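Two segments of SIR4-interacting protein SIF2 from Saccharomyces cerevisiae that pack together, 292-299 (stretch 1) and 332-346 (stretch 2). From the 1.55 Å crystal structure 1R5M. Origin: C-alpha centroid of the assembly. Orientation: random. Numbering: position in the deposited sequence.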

# COMPACT_ATOMS: atom_id res chain seq x y z
N ILE A 292 2.51 -8.18 11.10
CA ILE A 292 3.17 -7.82 9.86
C ILE A 292 2.45 -6.59 9.32
O ILE A 292 1.24 -6.62 9.10
CB ILE A 292 3.10 -8.98 8.85
CG1 ILE A 292 3.96 -10.15 9.36
CG2 ILE A 292 3.58 -8.52 7.48
CD1 ILE A 292 3.90 -11.40 8.51
N VAL A 293 3.20 -5.51 9.10
CA VAL A 293 2.60 -4.27 8.62
C VAL A 293 2.54 -4.13 7.10
O VAL A 293 1.63 -3.48 6.58
CB VAL A 293 3.33 -3.05 9.22
CG1 VAL A 293 3.24 -3.09 10.74
CG2 VAL A 293 4.78 -3.02 8.77
N SER A 294 3.49 -4.74 6.40
CA SER A 294 3.52 -4.66 4.94
C SER A 294 4.19 -5.91 4.37
O SER A 294 5.02 -6.53 5.03
CB SER A 294 4.31 -3.44 4.47
OG SER A 294 3.87 -2.24 5.08
N ALA A 295 3.81 -6.27 3.15
CA ALA A 295 4.40 -7.41 2.46
C ALA A 295 4.21 -7.23 0.96
O ALA A 295 3.20 -6.68 0.52
CB ALA A 295 3.75 -8.71 2.92
N SER A 296 5.19 -7.69 0.19
CA SER A 296 5.15 -7.56 -1.26
C SER A 296 5.79 -8.75 -1.96
O SER A 296 6.60 -9.47 -1.38
CB SER A 296 5.93 -6.32 -1.72
OG SER A 296 5.39 -5.12 -1.22
N TRP A 297 5.42 -8.92 -3.22
CA TRP A 297 6.02 -9.95 -4.03
C TRP A 297 7.36 -9.40 -4.49
O TRP A 297 7.50 -8.20 -4.72
CB TRP A 297 5.17 -10.24 -5.27
CG TRP A 297 4.02 -11.13 -5.00
CD1 TRP A 297 2.73 -10.76 -4.78
CD2 TRP A 297 4.06 -12.55 -4.89
NE1 TRP A 297 1.96 -11.87 -4.52
CE2 TRP A 297 2.76 -12.98 -4.58
CE3 TRP A 297 5.08 -13.50 -5.01
CZ2 TRP A 297 2.44 -14.33 -4.39
CZ3 TRP A 297 4.77 -14.85 -4.82
CH2 TRP A 297 3.45 -15.25 -4.51
N VAL A 298 8.35 -10.28 -4.59
CA VAL A 298 9.67 -9.91 -5.08
C VAL A 298 9.83 -10.89 -6.23
O VAL A 298 10.28 -12.02 -6.05
CB VAL A 298 10.76 -10.14 -4.03
CG1 VAL A 298 12.12 -9.80 -4.62
CG2 VAL A 298 10.49 -9.27 -2.80
N GLY A 299 9.43 -10.46 -7.42
CA GLY A 299 9.48 -11.35 -8.56
C GLY A 299 8.36 -12.36 -8.38
O GLY A 299 7.33 -12.06 -7.77
N PRO A 332 10.22 -0.75 15.94
CA PRO A 332 9.15 -1.19 15.04
C PRO A 332 9.18 -0.53 13.67
O PRO A 332 9.62 0.62 13.52
CB PRO A 332 7.88 -0.82 15.80
CG PRO A 332 8.32 -0.92 17.24
CD PRO A 332 9.66 -0.26 17.21
N ILE A 333 8.71 -1.26 12.66
CA ILE A 333 8.62 -0.73 11.32
C ILE A 333 7.14 -0.44 11.11
O ILE A 333 6.29 -1.29 11.41
CB ILE A 333 9.11 -1.75 10.27
CG1 ILE A 333 10.63 -1.89 10.38
CG2 ILE A 333 8.70 -1.31 8.87
CD1 ILE A 333 11.24 -2.96 9.49
N PHE A 334 6.83 0.75 10.61
CA PHE A 334 5.45 1.16 10.38
C PHE A 334 4.95 0.92 8.96
O PHE A 334 3.75 0.81 8.73
CB PHE A 334 5.27 2.64 10.72
CG PHE A 334 5.23 2.93 12.20
CD1 PHE A 334 5.05 4.23 12.66
CD2 PHE A 334 5.38 1.90 13.14
CE1 PHE A 334 5.01 4.51 14.02
CE2 PHE A 334 5.33 2.18 14.51
CZ PHE A 334 5.15 3.48 14.94
N ALA A 335 5.87 0.84 8.01
CA ALA A 335 5.49 0.62 6.62
C ALA A 335 6.68 0.20 5.77
O ALA A 335 7.81 0.58 6.05
CB ALA A 335 4.86 1.88 6.05
N GLY A 336 6.39 -0.59 4.74
CA GLY A 336 7.42 -1.06 3.83
C GLY A 336 6.87 -1.01 2.42
O GLY A 336 5.69 -1.31 2.20
N ARG A 337 7.71 -0.64 1.45
CA ARG A 337 7.29 -0.54 0.06
C ARG A 337 8.35 -1.07 -0.88
O ARG A 337 9.53 -0.74 -0.75
CB ARG A 337 7.03 0.92 -0.32
CG ARG A 337 6.07 1.65 0.59
CD ARG A 337 4.62 1.36 0.26
NE ARG A 337 3.73 2.11 1.15
CZ ARG A 337 3.16 1.61 2.24
NH1 ARG A 337 3.36 0.34 2.58
NH2 ARG A 337 2.39 2.38 3.00
N ILE A 338 7.94 -1.89 -1.84
CA ILE A 338 8.88 -2.44 -2.81
C ILE A 338 8.93 -1.51 -4.02
O ILE A 338 7.92 -0.91 -4.40
CB ILE A 338 8.46 -3.86 -3.27
CG1 ILE A 338 9.57 -4.52 -4.08
CG2 ILE A 338 7.18 -3.78 -4.11
CD1 ILE A 338 10.73 -5.00 -3.25
N SER A 339 10.12 -1.36 -4.60
CA SER A 339 10.27 -0.51 -5.77
C SER A 339 9.63 -1.17 -6.99
O SER A 339 9.36 -2.37 -6.99
CB SER A 339 11.76 -0.25 -6.06
OG SER A 339 12.44 -1.47 -6.31
N GLN A 340 9.40 -0.37 -8.02
CA GLN A 340 8.80 -0.84 -9.26
C GLN A 340 9.57 -2.01 -9.86
O GLN A 340 8.98 -2.98 -10.35
CB GLN A 340 8.76 0.30 -10.27
CG GLN A 340 8.31 -0.10 -11.65
CD GLN A 340 6.81 -0.03 -11.81
OE1 GLN A 340 6.06 -0.66 -11.07
NE2 GLN A 340 6.37 0.74 -12.80
N ASP A 341 10.90 -1.92 -9.84
CA ASP A 341 11.73 -2.97 -10.42
C ASP A 341 11.95 -4.16 -9.50
O ASP A 341 12.63 -5.12 -9.88
CB ASP A 341 13.07 -2.39 -10.90
CG ASP A 341 13.98 -1.95 -9.75
OD1 ASP A 341 13.60 -2.12 -8.57
OD2 ASP A 341 15.08 -1.43 -10.05
N GLY A 342 11.38 -4.10 -8.30
CA GLY A 342 11.50 -5.18 -7.34
C GLY A 342 12.90 -5.43 -6.80
O GLY A 342 13.15 -6.47 -6.19
N GLN A 343 13.80 -4.47 -6.99
CA GLN A 343 15.18 -4.62 -6.53
C GLN A 343 15.50 -3.87 -5.24
O GLN A 343 16.58 -4.05 -4.67
CB GLN A 343 16.13 -4.14 -7.63
CG GLN A 343 16.01 -4.93 -8.93
CD GLN A 343 16.68 -6.28 -8.85
OE1 GLN A 343 16.50 -7.03 -7.89
NE2 GLN A 343 17.46 -6.62 -9.87
N LYS A 344 14.57 -3.05 -4.77
CA LYS A 344 14.79 -2.28 -3.55
C LYS A 344 13.55 -2.29 -2.67
O LYS A 344 12.43 -2.27 -3.17
CB LYS A 344 15.13 -0.83 -3.90
CG LYS A 344 16.37 -0.66 -4.79
CD LYS A 344 17.65 -0.90 -4.00
CE LYS A 344 18.88 -0.70 -4.87
NZ LYS A 344 18.97 -1.73 -5.95
N TYR A 345 13.76 -2.33 -1.36
CA TYR A 345 12.65 -2.34 -0.41
C TYR A 345 12.90 -1.24 0.62
O TYR A 345 13.91 -1.26 1.31
CB TYR A 345 12.54 -3.70 0.29
CG TYR A 345 11.22 -3.92 1.00
CD1 TYR A 345 10.03 -4.00 0.29
CD2 TYR A 345 11.17 -4.04 2.39
CE1 TYR A 345 8.81 -4.20 0.93
CE2 TYR A 345 9.95 -4.24 3.05
CZ TYR A 345 8.78 -4.32 2.31
OH TYR A 345 7.57 -4.53 2.95
N ALA A 346 11.98 -0.29 0.70
CA ALA A 346 12.11 0.83 1.62
C ALA A 346 11.18 0.66 2.81
O ALA A 346 10.00 0.36 2.65
CB ALA A 346 11.80 2.14 0.90
O HOH W 1 1.73 -0.15 6.91
O HOH W 2 1.49 -1.40 4.03
O HOH W 3 5.50 -4.20 1.28

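Strand 292-298 runs nearly parallel to strand 333-338, with 6° between their directions and a closest axial approach of 5.6 Å, yet a single direct hydrogen bond joins the two stretches. Gly336 N donates to Ser294 OG over 3.0 Å at an N-H...O angle of 147°, so a side-chain oxygen receives the amide. Gly336 has no side chain; an ideal CB there would point toward stretch 1 but would clash, at 2.4 Å, with Tyr345 OH of its own hairpin.

Ordered water supplies the remaining polar links. Water 3 joins three groups, lying 2.7 Å from Ser296 OG, 2.7 Å from Tyr345 OH and 3.0 Å from Gly336 O, to which it donates. Water 2 connects Ser294 OG (2.7 Å) with Arg337 NH1 (2.9 Å), accepting from the guanidinium. Although the CA-to-CB bond of Arg337 points away, its side chain folds back, and NH1 also donates to Gly336 O at 2.9 Å; Ser294 OG sits near the guanidinium plane, at its edge. Water 1 donates to Phe334 O at 2.9 Å and, weakly, to Val293 O at 3.3 Å.

Apolar contacts flank this polar centre. Toward the start of the strands, Val293 CG2 lies 4.3 Å from Ile333 CG2 and 3.5 Å from Ile333 O, a carbonyl buried by the contact without a polar partner. Farther along, Val298 CG2 meets Ile338 CD1 at 4.3 Å, while Ile338 CG2 approaches Ser296 OG to 3.7 Å.

Beyond Ile338, the type I turn from Ser339 to Gly342 brings the chain back, and Val298 CG1 packs 3.8 Å from Gly342 O. Asp341 OD1 braces this turn, accepting from Ser339 OG at 2.6 Å and Gln343 N at 2.8 Å.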